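Local coordinates for methyltransferase-like protein 5 (PDB 1WY7), which is a putative RNA methyltransferase, probably transferring methyl groups from S-adenosylmethionine, and binds the product S-adenosyl-L-homocysteine, at residues L41-D47 against D142-S146. Sequence-based numbering, arbitrary orientation.
Sequences LAYSLGD and DVVYS
With CG placed anti to the carbonyl carbon in both residues (chi1 -71° in Tyr-145, -75° in Asp-47), the phenol of Tyr-145 and the carboxylate of Asp-47 converge between the C-terminal end of helix 32-44 and strand 143-149 of the Rossmann-like methyltransferase sheet. The helix packs against one face of this seven-stranded sheet, and the tyrosine, rising from the strand, accounts for nearly half of the buried surface. Its hydroxyl donates a very short hydrogen bond, OH to OD1 of Asp-47 at 2.5 Å; OD1 lies near the ring plane, with the carboxylate turned 70° from it. Arg-199 of strand 191-202 joins both groups, through a salt bridge to OD1 and a hydrogen bond to the phenol oxygen, so the buried carboxylate probably stays ionised. Over one ring face sits Ala-42, its CB 3.5 Å from the centroid in a CH-pi contact and offset toward the hydroxyl end, 3.3 Å from CZ of Tyr-145. At the ring edge, Leu-41 brings CG to 4.0 Å from CE1 of Tyr-145. Beyond the helix, Gly-46 turns the chain in a Schellman motif: Asp-47 N bonds back to Ala-42 O at 2.8 Å, and the chain then brings Asp-47 up against the strand. There Val-143 CG1, reaching out from the strand, lies 3.3 Å from Asp-47 OD1.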
loop_
_atom_site.group_PDB
_atom_site.type_symbol
_atom_site.label_atom_id
_atom_site.label_comp_id
_atom_site.label_asym_id
_atom_site.label_seq_id
_atom_site.Cartn_x
_atom_site.Cartn_y
_atom_site.Cartn_z
ATOM N N LEU A 41 -8.780 1.813 8.974
ATOM C CA LEU A 41 -7.982 1.890 10.192
ATOM C C LEU A 41 -7.233 3.219 10.222
ATOM O O LEU A 41 -7.283 3.953 11.216
ATOM C CB LEU A 41 -6.975 0.740 10.245
ATOM C CG LEU A 41 -5.911 0.864 11.342
ATOM C CD1 LEU A 41 -6.587 0.862 12.704
ATOM C CD2 LEU A 41 -4.922 -0.290 11.238
ATOM N N ALA A 42 -6.540 3.528 9.130
ATOM C CA ALA A 42 -5.784 4.774 9.047
ATOM C C ALA A 42 -6.714 5.963 9.178
ATOM O O ALA A 42 -6.407 6.928 9.870
ATOM C CB ALA A 42 -5.032 4.851 7.717
ATOM N N TYR A 43 -7.853 5.904 8.497
ATOM C CA TYR A 43 -8.805 7.008 8.554
ATOM C C TYR A 43 -9.327 7.203 9.975
ATOM O O TYR A 43 -9.345 8.321 10.486
ATOM C CB TYR A 43 -9.959 6.762 7.581
ATOM C CG TYR A 43 -11.082 7.765 7.692
ATOM C CD1 TYR A 43 -12.191 7.509 8.500
ATOM C CD2 TYR A 43 -11.030 8.977 7.007
ATOM C CE1 TYR A 43 -13.222 8.437 8.622
ATOM C CE2 TYR A 43 -12.050 9.916 7.122
ATOM C CZ TYR A 43 -13.144 9.640 7.930
ATOM O OH TYR A 43 -14.157 10.562 8.059
ATOM N N SER A 44 -9.697 6.104 10.624
ATOM C CA SER A 44 -10.229 6.170 11.979
ATOM C C SER A 44 -9.238 6.711 12.998
ATOM O O SER A 44 -9.633 7.214 14.045
ATOM C CB SER A 44 -10.708 4.794 12.429
ATOM O OG SER A 44 -9.604 3.962 12.717
ATOM N N LEU A 45 -7.948 6.620 12.696
ATOM C CA LEU A 45 -6.941 7.112 13.623
ATOM C C LEU A 45 -6.512 8.530 13.283
ATOM O O LEU A 45 -5.609 9.075 13.910
ATOM C CB LEU A 45 -5.734 6.160 13.630
ATOM C CG LEU A 45 -6.060 4.781 14.227
ATOM C CD1 LEU A 45 -4.922 3.788 13.990
ATOM C CD2 LEU A 45 -6.329 4.946 15.709
ATOM N N GLY A 46 -7.167 9.130 12.296
ATOM C CA GLY A 46 -6.827 10.480 11.891
ATOM C C GLY A 46 -5.577 10.540 11.026
ATOM O O GLY A 46 -4.950 11.591 10.930
ATOM N N ASP A 47 -5.216 9.427 10.388
ATOM C CA ASP A 47 -4.023 9.376 9.541
ATOM C C ASP A 47 -4.287 9.482 8.031
ATOM O O ASP A 47 -3.449 9.056 7.218
ATOM C CB ASP A 47 -3.243 8.088 9.833
ATOM C CG ASP A 47 -2.484 8.147 11.159
ATOM O OD1 ASP A 47 -2.016 7.093 11.623
ATOM O OD2 ASP A 47 -2.347 9.249 11.731
ATOM N N ASP A 142 6.617 9.374 9.522
ATOM C CA ASP A 142 6.627 8.969 10.926
ATOM C C ASP A 142 5.510 7.958 11.214
ATOM O O ASP A 142 5.491 7.336 12.280
ATOM C CB ASP A 142 6.488 10.190 11.841
ATOM C CG ASP A 142 7.791 10.975 11.975
ATOM O OD1 ASP A 142 7.728 12.152 12.397
ATOM O OD2 ASP A 142 8.872 10.413 11.672
ATOM N N VAL A 143 4.588 7.802 10.259
ATOM C CA VAL A 143 3.498 6.831 10.373
ATOM C C VAL A 143 3.419 6.007 9.085
ATOM O O VAL A 143 3.243 6.553 7.995
ATOM C CB VAL A 143 2.124 7.508 10.612
ATOM C CG1 VAL A 143 1.032 6.432 10.690
ATOM C CG2 VAL A 143 2.145 8.313 11.912
ATOM N N VAL A 144 3.535 4.690 9.216
ATOM C CA VAL A 144 3.508 3.793 8.064
ATOM C C VAL A 144 2.462 2.691 8.176
ATOM O O VAL A 144 2.333 2.059 9.228
ATOM C CB VAL A 144 4.889 3.097 7.880
ATOM C CG1 VAL A 144 4.828 2.093 6.744
ATOM C CG2 VAL A 144 5.973 4.142 7.669
ATOM N N TYR A 145 1.722 2.466 7.088
ATOM C CA TYR A 145 0.717 1.403 7.023
ATOM C C TYR A 145 1.171 0.481 5.900
ATOM O O TYR A 145 1.339 0.921 4.764
ATOM C CB TYR A 145 -0.684 1.953 6.689
ATOM C CG TYR A 145 -1.348 2.750 7.799
ATOM C CD1 TYR A 145 -2.202 2.137 8.728
ATOM C CD2 TYR A 145 -1.118 4.117 7.921
ATOM C CE1 TYR A 145 -2.807 2.882 9.752
ATOM C CE2 TYR A 145 -1.707 4.870 8.930
ATOM C CZ TYR A 145 -2.549 4.250 9.844
ATOM O OH TYR A 145 -3.109 5.005 10.853
ATOM N N SER A 146 1.367 -0.794 6.210
ATOM C CA SER A 146 1.815 -1.738 5.207
ATOM C C SER A 146 1.144 -3.088 5.344
ATOM O O SER A 146 0.480 -3.368 6.338
ATOM C CB SER A 146 3.339 -1.905 5.288
ATOM O OG SER A 146 3.817 -2.657 4.185
#